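PDB 5CWW: nucleoporin NUP82 from Chaetomium thermophilum, which probably serves as a structural component of the nuclear pore complex and as a docking partner for transport factors, this chain being its N-terminal beta-propeller part. Local coordinates for residues T136-I141 against F160-P165; I64-L69 against R107-P112; V176-H181 against L190-E195. All coordinates share one frame; numbering follows the deposited sequence.

Contact 1: residues T136-I141 against F160-P165; sequences TVHICI and FWTLGP
Cys140 covers one face of the Phe160 ring. Its SG stands 3.6 Å above the ring plane, displaced toward the rim at CZ and CE1, while Cys140 CB lies over the other part of the same face, 3.6 Å from Phe160 CE2. A sulfur-aromatic and a CH-pi contact are thus combined: SG, anti to the backbone N (chi1 -179°), is carried over the ring that CB already faces, and a small, polarisable thiol suits a place against an aromatic face. At the edge of that ring, near its plane, sits His138 CB. The Trp161 indole is met at its edge instead: Ile139 O lies in its plane, and Ile141 CG1 comes within 3.7 Å of Trp161 CD1. The imidazole of His138 runs alongside Thr162, its NE2 3.7 Å from Thr162 OG1.

Between the face of His138, Cys140, Phe160 and Thr162 and that of Ile139 and Trp161, the strands pair antiparallel. Ile139 and Trp161 form the hydrogen-bonded pair, each N giving to the other's O at 2.7 Å and nearly straight. Leu163 N gives to Val137 O, and a water accepting from Val137 N and donating to Leu163 O extends the link at the end of the ladder. Here Val137 CG1 presses on Leu163 CD2 at a tight 3.4 Å.

Strand 160-162 is an outermost strand of its four-stranded antiparallel sheet within the chain, consistent with a propeller blade. Strand 137-141 bonds along its far edge to strand 128-132; Leu190 of strand 189-194 packs on Ile139 and Leu163, and Phe212 of helix 210-213 stacks on Trp161.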
loop_
_atom_site.group_PDB
_atom_site.type_symbol
_atom_site.label_atom_id
_atom_site.label_comp_id
_atom_site.label_asym_id
_atom_site.label_seq_id
_atom_site.Cartn_x
_atom_site.Cartn_y
_atom_site.Cartn_z
ATOM N N THR B 136 -11.948 -5.277 -9.846
ATOM C CA THR B 136 -12.487 -4.117 -10.554
ATOM C C THR B 136 -12.619 -2.893 -9.657
ATOM O O THR B 136 -12.684 -3.009 -8.432
ATOM C CB THR B 136 -13.871 -4.426 -11.169
ATOM O OG1 THR B 136 -14.830 -4.646 -10.124
ATOM C CG2 THR B 136 -13.799 -5.660 -12.061
ATOM N N VAL B 137 -12.648 -1.720 -10.285
ATOM C CA VAL B 137 -12.787 -0.456 -9.571
ATOM C C VAL B 137 -13.786 0.447 -10.287
ATOM O O VAL B 137 -13.615 0.763 -11.466
ATOM C CB VAL B 137 -11.438 0.284 -9.448
ATOM C CG1 VAL B 137 -11.597 1.566 -8.635
ATOM C CG2 VAL B 137 -10.387 -0.613 -8.812
ATOM N N HIS B 138 -14.831 0.849 -9.568
ATOM C CA HIS B 138 -15.786 1.828 -10.072
ATOM C C HIS B 138 -15.762 3.082 -9.206
ATOM O O HIS B 138 -15.556 3.003 -7.996
ATOM C CB HIS B 138 -17.200 1.250 -10.103
ATOM C CG HIS B 138 -17.400 0.190 -11.138
ATOM N ND1 HIS B 138 -16.975 -1.110 -10.966
ATOM C CD2 HIS B 138 -17.980 0.237 -12.361
ATOM C CE1 HIS B 138 -17.288 -1.818 -12.036
ATOM N NE2 HIS B 138 -17.898 -1.024 -12.897
ATOM N N ILE B 139 -15.972 4.234 -9.837
ATOM C CA ILE B 139 -16.078 5.500 -9.124
ATOM C C ILE B 139 -17.521 5.974 -9.159
ATOM O O ILE B 139 -18.071 6.240 -10.230
ATOM C CB ILE B 139 -15.172 6.584 -9.733
ATOM C CG1 ILE B 139 -13.728 6.085 -9.839
ATOM C CG2 ILE B 139 -15.250 7.872 -8.912
ATOM C CD1 ILE B 139 -13.110 5.675 -8.522
ATOM N N CYS B 140 -18.132 6.073 -7.984
ATOM C CA CYS B 140 -19.504 6.542 -7.875
ATOM C C CYS B 140 -19.539 8.035 -7.592
ATOM O O CYS B 140 -18.976 8.504 -6.602
ATOM C CB CYS B 140 -20.249 5.788 -6.774
ATOM S SG CYS B 140 -21.981 6.298 -6.585
ATOM N N ILE B 141 -20.194 8.777 -8.477
ATOM C CA ILE B 141 -20.464 10.186 -8.244
ATOM C C ILE B 141 -21.615 10.266 -7.255
ATOM O O ILE B 141 -22.771 10.056 -7.619
ATOM C CB ILE B 141 -20.820 10.932 -9.544
ATOM C CG1 ILE B 141 -19.796 10.617 -10.641
ATOM C CG2 ILE B 141 -20.900 12.433 -9.295
ATOM C CD1 ILE B 141 -18.356 10.873 -10.246
ATOM N N PHE B 160 -22.007 5.944 -12.189
ATOM C CA PHE B 160 -20.854 5.101 -11.886
ATOM C C PHE B 160 -19.878 5.134 -13.054
ATOM O O PHE B 160 -20.271 4.922 -14.202
ATOM C CB PHE B 160 -21.282 3.659 -11.610
ATOM C CG PHE B 160 -21.836 3.437 -10.234
ATOM C CD1 PHE B 160 -23.151 3.752 -9.939
ATOM C CD2 PHE B 160 -21.043 2.891 -9.237
ATOM C CE1 PHE B 160 -23.662 3.541 -8.672
ATOM C CE2 PHE B 160 -21.549 2.676 -7.969
ATOM C CZ PHE B 160 -22.860 3.005 -7.686
ATOM N N TRP B 161 -18.611 5.404 -12.758
ATOM C CA TRP B 161 -17.559 5.407 -13.769
ATOM C C TRP B 161 -16.655 4.197 -13.596
ATOM O O TRP B 161 -16.182 3.923 -12.494
ATOM C CB TRP B 161 -16.720 6.682 -13.684
ATOM C CG TRP B 161 -17.431 7.929 -14.092
ATOM C CD1 TRP B 161 -18.299 8.665 -13.339
ATOM C CD2 TRP B 161 -17.322 8.601 -15.351
ATOM N NE1 TRP B 161 -18.742 9.752 -14.056
ATOM C CE2 TRP B 161 -18.155 9.734 -15.295
ATOM C CE3 TRP B 161 -16.601 8.351 -16.522
ATOM C CZ2 TRP B 161 -18.289 10.615 -16.364
ATOM C CZ3 TRP B 161 -16.735 9.226 -17.581
ATOM C CH2 TRP B 161 -17.572 10.344 -17.496
ATOM N N THR B 162 -16.415 3.478 -14.686
ATOM C CA THR B 162 -15.459 2.379 -14.672
ATOM C C THR B 162 -14.044 2.943 -14.665
ATOM O O THR B 162 -13.716 3.813 -15.469
ATOM C CB THR B 162 -15.636 1.450 -15.888
ATOM O OG1 THR B 162 -16.947 0.876 -15.867
ATOM C CG2 THR B 162 -14.605 0.331 -15.872
ATOM N N LEU B 163 -13.215 2.442 -13.755
ATOM C CA LEU B 163 -11.829 2.881 -13.643
ATOM C C LEU B 163 -10.901 1.835 -14.252
ATOM O O LEU B 163 -10.841 0.697 -13.782
ATOM C CB LEU B 163 -11.457 3.134 -12.182
ATOM C CG LEU B 163 -10.139 3.879 -11.953
ATOM C CD1 LEU B 163 -10.283 5.352 -12.308
ATOM C CD2 LEU B 163 -9.663 3.716 -10.515
ATOM N N GLY B 164 -10.191 2.224 -15.305
ATOM C CA GLY B 164 -9.292 1.324 -16.004
ATOM C C GLY B 164 -9.985 0.066 -16.496
ATOM O O GLY B 164 -9.726 -1.021 -15.982
ATOM N N PRO B 165 -10.873 0.208 -17.493
ATOM C CA PRO B 165 -11.615 -0.922 -18.069
ATOM C C PRO B 165 -10.728 -2.066 -18.566
ATOM O O PRO B 165 -11.151 -3.220 -18.520
ATOM C CB PRO B 165 -12.367 -0.285 -19.245
ATOM C CG PRO B 165 -12.478 1.148 -18.898
ATOM C CD PRO B 165 -11.246 1.488 -18.121
HETATM O O HOH W 1 -12.222 -1.700 -13.212
#

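Contact 2: residues I64-L69 against R107-P112; sequences IRWGDL and RIIKTP
Trp66 sets the CE3 corner of its indole 3.8 Å from Arg107 CB and, a little farther away, beside Ile109 CD1. Trp66 CB meets Ile109 CG1 at 3.9 Å, and the two side chains cross obliquely on the side of the sheet that also bears Ile64. There Ile109 leans over the opposite backbone, its CB 3.1 Å from Ile64 O. The side chains of Thr111 and Ile64 cross at about a right angle, Thr111 CG2 touching Ile64 CG1 and CD1. On the other side of the sheet Ile108 CD1 rests on Arg65 CG at 3.6 Å, near the edge of the guanidinium: a long aliphatic stem with a charged end gives the isoleucine a greasy flank.

Two antiparallel hydrogen-bonded pairs, Ile64 with Ile109 and Trp66 with Arg107, supply four backbone bonds of 2.8 Å each between N and O. They join strand 63-68 to strand 106-110, outermost in a four-stranded antiparallel sheet.

Across the strands, then, backbone bonds supply the polar grip and side chains apolar surface. Three polar side-chain atoms find partners outside the segments: Trp66 NE1 with Glu55 OE1, Thr111 OG1 with Lys62 O, Arg107 NE with His147 O. A cation-pi contact with Phe156 probably offsets part of the cost of burying the Arg107 charge.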
loop_
_atom_site.group_PDB
_atom_site.type_symbol
_atom_site.label_atom_id
_atom_site.label_comp_id
_atom_site.label_asym_id
_atom_site.label_seq_id
_atom_site.Cartn_x
_atom_site.Cartn_y
_atom_site.Cartn_z
ATOM N N ILE B 64 -25.122 -0.969 -2.966
ATOM C CA ILE B 64 -24.733 -0.130 -1.839
ATOM C C ILE B 64 -25.973 0.484 -1.198
ATOM O O ILE B 64 -26.745 1.180 -1.858
ATOM C CB ILE B 64 -23.772 0.998 -2.269
ATOM C CG1 ILE B 64 -22.554 0.420 -2.996
ATOM C CG2 ILE B 64 -23.330 1.815 -1.052
ATOM C CD1 ILE B 64 -21.663 1.468 -3.638
ATOM N N ARG B 65 -26.163 0.218 0.090
ATOM C CA ARG B 65 -27.314 0.742 0.817
ATOM C C ARG B 65 -26.956 2.060 1.494
ATOM O O ARG B 65 -26.064 2.122 2.339
ATOM C CB ARG B 65 -27.819 -0.282 1.831
ATOM C CG ARG B 65 -28.240 -1.582 1.170
ATOM C CD ARG B 65 -28.760 -2.602 2.155
ATOM N NE ARG B 65 -29.222 -3.804 1.466
ATOM C CZ ARG B 65 -29.243 -5.021 1.999
ATOM N NH1 ARG B 65 -28.840 -5.217 3.245
ATOM N NH2 ARG B 65 -29.683 -6.047 1.286
ATOM N N TRP B 66 -27.663 3.109 1.088
ATOM C CA TRP B 66 -27.378 4.475 1.508
ATOM C C TRP B 66 -28.378 4.947 2.558
ATOM O O TRP B 66 -29.584 4.762 2.398
ATOM C CB TRP B 66 -27.414 5.391 0.284
ATOM C CG TRP B 66 -27.115 6.826 0.554
ATOM C CD1 TRP B 66 -26.295 7.331 1.520
ATOM C CD2 TRP B 66 -27.636 7.950 -0.161
ATOM N NE1 TRP B 66 -26.272 8.703 1.449
ATOM C CE2 TRP B 66 -27.089 9.108 0.426
ATOM C CE3 TRP B 66 -28.515 8.090 -1.241
ATOM C CZ2 TRP B 66 -27.391 10.388 -0.030
ATOM C CZ3 TRP B 66 -28.814 9.361 -1.692
ATOM C CH2 TRP B 66 -28.254 10.495 -1.088
ATOM N N GLY B 67 -27.883 5.559 3.631
ATOM C CA GLY B 67 -28.759 6.052 4.677
ATOM C C GLY B 67 -28.137 7.083 5.603
ATOM O O GLY B 67 -26.928 7.075 5.840
ATOM N N ASP B 68 -28.979 7.974 6.121
ATOM C CA ASP B 68 -28.566 8.973 7.102
ATOM C C ASP B 68 -28.960 8.500 8.498
ATOM O O ASP B 68 -30.141 8.297 8.783
ATOM C CB ASP B 68 -29.207 10.330 6.792
ATOM C CG ASP B 68 -28.615 11.466 7.611
ATOM O OD1 ASP B 68 -28.409 11.291 8.831
ATOM O OD2 ASP B 68 -28.354 12.541 7.031
ATOM N N LEU B 69 -27.968 8.329 9.367
ATOM C CA LEU B 69 -28.204 7.812 10.710
ATOM C C LEU B 69 -29.048 8.759 11.556
ATOM O O LEU B 69 -29.774 8.319 12.446
ATOM C CB LEU B 69 -26.874 7.541 11.416
ATOM C CG LEU B 69 -25.962 6.497 10.769
ATOM C CD1 LEU B 69 -24.676 6.356 11.571
ATOM C CD2 LEU B 69 -26.663 5.151 10.640
ATOM N N ARG B 107 -32.037 4.779 1.081
ATOM C CA ARG B 107 -32.086 4.612 -0.367
ATOM C C ARG B 107 -31.187 3.462 -0.798
ATOM O O ARG B 107 -30.179 3.179 -0.149
ATOM C CB ARG B 107 -31.662 5.900 -1.075
ATOM C CG ARG B 107 -32.794 6.884 -1.337
ATOM C CD ARG B 107 -33.731 6.386 -2.428
ATOM N NE ARG B 107 -34.330 7.487 -3.175
ATOM C CZ ARG B 107 -34.993 7.346 -4.318
ATOM N NH1 ARG B 107 -35.149 6.145 -4.859
ATOM N NH2 ARG B 107 -35.500 8.410 -4.924
ATOM N N ILE B 108 -31.557 2.803 -1.893
ATOM C CA ILE B 108 -30.755 1.720 -2.446
ATOM C C ILE B 108 -29.939 2.253 -3.620
ATOM O O ILE B 108 -30.439 3.042 -4.423
ATOM C CB ILE B 108 -31.636 0.523 -2.902
ATOM C CG1 ILE B 108 -30.929 -0.803 -2.622
ATOM C CG2 ILE B 108 -32.039 0.631 -4.376
ATOM C CD1 ILE B 108 -30.977 -1.208 -1.170
ATOM N N ILE B 109 -28.681 1.827 -3.704
ATOM C CA ILE B 109 -27.815 2.176 -4.826
ATOM C C ILE B 109 -27.397 0.912 -5.564
ATOM O O ILE B 109 -26.464 0.221 -5.148
ATOM C CB ILE B 109 -26.540 2.930 -4.383
ATOM C CG1 ILE B 109 -26.861 4.014 -3.349
ATOM C CG2 ILE B 109 -25.824 3.517 -5.597
ATOM C CD1 ILE B 109 -27.731 5.120 -3.869
ATOM N N LYS B 110 -28.085 0.606 -6.657
ATOM C CA LYS B 110 -27.674 -0.501 -7.506
ATOM C C LYS B 110 -26.405 -0.108 -8.248
ATOM O O LYS B 110 -26.252 1.041 -8.666
ATOM C CB LYS B 110 -28.782 -0.881 -8.491
ATOM C CG LYS B 110 -29.758 -1.926 -7.959
ATOM C CD LYS B 110 -29.089 -3.288 -7.797
ATOM C CE LYS B 110 -30.076 -4.348 -7.334
ATOM N NZ LYS B 110 -29.412 -5.664 -7.107
ATOM N N THR B 111 -25.497 -1.066 -8.398
ATOM C CA THR B 111 -24.201 -0.817 -9.017
ATOM C C THR B 111 -24.003 -1.737 -10.217
ATOM O O THR B 111 -24.702 -2.742 -10.352
ATOM C CB THR B 111 -23.047 -1.036 -8.019
ATOM O OG1 THR B 111 -22.837 -2.438 -7.833
ATOM C CG2 THR B 111 -23.356 -0.389 -6.676
ATOM N N PRO B 112 -23.049 -1.393 -11.097
ATOM C CA PRO B 112 -22.761 -2.224 -12.269
ATOM C C PRO B 112 -21.689 -3.288 -12.025
ATOM O O PRO B 112 -21.227 -3.899 -12.989
ATOM C CB PRO B 112 -22.278 -1.198 -13.293
ATOM C CG PRO B 112 -21.578 -0.178 -12.462
ATOM C CD PRO B 112 -22.336 -0.105 -11.158
#

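Contact 3: residues V176-H181 against L190-E195; sequences VSAVWH and LVTVTE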
loop_
_atom_site.group_PDB
_atom_site.type_symbol
_atom_site.label_atom_id
_atom_site.label_comp_id
_atom_site.label_asym_id
_atom_site.label_seq_id
_atom_site.Cartn_x
_atom_site.Cartn_y
_atom_site.Cartn_z
ATOM N N VAL B 176 -5.718 -4.247 -4.531
ATOM C CA VAL B 176 -5.498 -4.442 -3.104
ATOM C C VAL B 176 -5.846 -3.195 -2.302
ATOM O O VAL B 176 -6.486 -3.279 -1.252
ATOM C CB VAL B 176 -4.033 -4.837 -2.839
ATOM C CG1 VAL B 176 -3.723 -4.839 -1.366
ATOM C CG2 VAL B 176 -3.750 -6.209 -3.436
ATOM N N SER B 177 -5.423 -2.039 -2.799
ATOM C CA SER B 177 -5.697 -0.780 -2.125
ATOM C C SER B 177 -6.108 0.301 -3.107
ATOM O O SER B 177 -5.618 0.359 -4.237
ATOM C CB SER B 177 -4.472 -0.311 -1.337
ATOM O OG SER B 177 -4.060 -1.294 -0.406
ATOM N N ALA B 178 -7.027 1.143 -2.653
ATOM C CA ALA B 178 -7.382 2.366 -3.345
ATOM C C ALA B 178 -7.396 3.486 -2.322
ATOM O O ALA B 178 -8.196 3.465 -1.386
ATOM C CB ALA B 178 -8.734 2.235 -4.026
ATOM N N VAL B 179 -6.497 4.450 -2.488
ATOM C CA VAL B 179 -6.379 5.556 -1.549
ATOM C C VAL B 179 -6.270 6.868 -2.303
ATOM O O VAL B 179 -5.544 6.974 -3.289
ATOM C CB VAL B 179 -5.159 5.388 -0.614
ATOM C CG1 VAL B 179 -5.376 4.216 0.332
ATOM C CG2 VAL B 179 -3.877 5.196 -1.418
ATOM N N TRP B 180 -7.014 7.864 -1.841
ATOM C CA TRP B 180 -7.030 9.167 -2.486
ATOM C C TRP B 180 -5.784 9.938 -2.072
ATOM O O TRP B 180 -5.362 9.871 -0.918
ATOM C CB TRP B 180 -8.304 9.931 -2.118
ATOM C CG TRP B 180 -9.553 9.221 -2.564
ATOM C CD1 TRP B 180 -10.257 8.280 -1.864
ATOM C CD2 TRP B 180 -10.236 9.381 -3.815
ATOM N NE1 TRP B 180 -11.336 7.850 -2.601
ATOM C CE2 TRP B 180 -11.346 8.511 -3.801
ATOM C CE3 TRP B 180 -10.018 10.177 -4.943
ATOM C CZ2 TRP B 180 -12.233 8.418 -4.872
ATOM C CZ3 TRP B 180 -10.901 10.082 -6.006
ATOM C CH2 TRP B 180 -11.994 9.209 -5.962
ATOM N N HIS B 181 -5.186 10.660 -3.013
ATOM C CA HIS B 181 -3.960 11.387 -2.713
ATOM C C HIS B 181 -4.269 12.599 -1.829
ATOM O O HIS B 181 -5.142 13.395 -2.166
ATOM C CB HIS B 181 -3.257 11.834 -3.995
ATOM C CG HIS B 181 -1.804 12.137 -3.801
ATOM N ND1 HIS B 181 -1.360 13.185 -3.023
ATOM C CD2 HIS B 181 -0.694 11.517 -4.264
ATOM C CE1 HIS B 181 -0.040 13.204 -3.025
ATOM N NE2 HIS B 181 0.390 12.203 -3.772
ATOM N N LEU B 190 -6.684 9.717 -7.395
ATOM C CA LEU B 190 -6.764 8.407 -6.756
ATOM C C LEU B 190 -5.545 7.547 -7.069
ATOM O O LEU B 190 -5.052 7.540 -8.196
ATOM C CB LEU B 190 -8.031 7.676 -7.201
ATOM C CG LEU B 190 -8.259 6.281 -6.609
ATOM C CD1 LEU B 190 -8.506 6.358 -5.111
ATOM C CD2 LEU B 190 -9.419 5.591 -7.309
ATOM N N VAL B 191 -5.069 6.825 -6.060
ATOM C CA VAL B 191 -3.978 5.874 -6.226
ATOM C C VAL B 191 -4.505 4.462 -6.013
ATOM O O VAL B 191 -5.082 4.167 -4.967
ATOM C CB VAL B 191 -2.818 6.135 -5.241
ATOM C CG1 VAL B 191 -1.715 5.097 -5.421
ATOM C CG2 VAL B 191 -2.261 7.534 -5.434
ATOM N N THR B 192 -4.303 3.599 -7.005
ATOM C CA THR B 192 -4.637 2.187 -6.871
ATOM C C THR B 192 -3.357 1.361 -6.850
ATOM O O THR B 192 -2.361 1.718 -7.481
ATOM C CB THR B 192 -5.556 1.697 -8.013
ATOM O OG1 THR B 192 -4.899 1.850 -9.281
ATOM C CG2 THR B 192 -6.865 2.480 -8.021
ATOM N N VAL B 193 -3.387 0.265 -6.101
ATOM C CA VAL B 193 -2.255 -0.641 -6.002
ATOM C C VAL B 193 -2.754 -2.073 -6.138
ATOM O O VAL B 193 -3.737 -2.462 -5.502
ATOM C CB VAL B 193 -1.498 -0.476 -4.662
ATOM C CG1 VAL B 193 -0.220 -1.299 -4.662
ATOM C CG2 VAL B 193 -1.179 0.990 -4.403
ATOM N N THR B 194 -2.070 -2.847 -6.976
ATOM C CA THR B 194 -2.427 -4.238 -7.221
ATOM C C THR B 194 -1.497 -5.173 -6.461
ATOM O O THR B 194 -0.441 -4.751 -5.989
ATOM C CB THR B 194 -2.366 -4.571 -8.725
ATOM O OG1 THR B 194 -1.072 -4.233 -9.235
ATOM C CG2 THR B 194 -3.420 -3.787 -9.490
ATOM N N GLU B 195 -1.901 -6.435 -6.336
ATOM C CA GLU B 195 -1.072 -7.458 -5.701
ATOM C C GLU B 195 0.323 -7.543 -6.307
ATOM O O GLU B 195 1.301 -7.738 -5.590
ATOM C CB GLU B 195 -1.738 -8.832 -5.799
ATOM C CG GLU B 195 -2.809 -9.089 -4.759
ATOM C CD GLU B 195 -3.287 -10.527 -4.767
ATOM O OE1 GLU B 195 -3.212 -11.176 -5.832
ATOM O OE2 GLU B 195 -3.732 -11.012 -3.703
#
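Strands 176-180 and 190-194 form an antiparallel beta hairpin, their short axes 164° apart, that opens with a classic beta bulge in which Val176 N and Ser177 N both give to Val193 O, at 2.8 Å and 3.2 Å, so that one carbonyl is gripped twice; Ser177 with Val193, within the bulge, and Val179 with Val191 are the hydrogen-bonded pairs, Ala178 with Thr192 and Trp180 with Leu190 the non-hydrogen-bonded ones.

Leu190 and Trp180 carry the side-chain contact. Leu190 CD1 sits 3.7 Å above the plane of the indole, over its centre, in a CH-pi contact with the five-membered ring; CG anti to the backbone N (chi1 -180°) starts the leucine on this course, and Leu190 CB follows beside Trp180 CE3 and CZ3. The same methyl lies 3.5 Å from Val179 O, wedged between ring and backbone. An alanine in place of Trp180 would probably leave Leu190 CD1 without the ring it packs against and Val121 O without the indole N-H it receives. The short Ala178 brings just its CB near Leu190 CD1 and Thr192 CG2. On the other side of the sheet Val179 and Val191 cross obliquely, Val179 CG2 4.1 Å from Val191 CB, where beta-branched residues suit the extended backbone. At the bulged end the side chains of Val176 and Glu195 cross at about a right angle.

Strand 175-180 is an outermost strand of its sheet, and strand 198-203 bonds to the far side of strand 189-194. Strand 128-132 packs against Ala178 and Trp180, whereas strand 254-258 covers the Ser177 and Val193 side; the hairpin is therefore sandwiched between neighbouring four-stranded sheets, as blades are in a propeller.

How the contacts relate
From the N terminus, contact 2 comes first and closes a loop of 37 residues that holds helix 69-77. Contact 1 then closes one of 18 residues without helix or strand, and contact 3 a hairpin of 8. The three follow in series, none nested or crossed, and each joins neighbouring strands of a separate antiparallel four-stranded sheet, consistent with successive propeller blades. Contact 1 is the middle link: Phe160 CZ packs on Thr111 CG2 of contact 2 at 3.6 Å, and Leu163 CD2 on Leu190 CD2 of contact 3 at 3.7 Å. Contacts 2 and 3 do not touch, their nearest atoms about 12 Å apart.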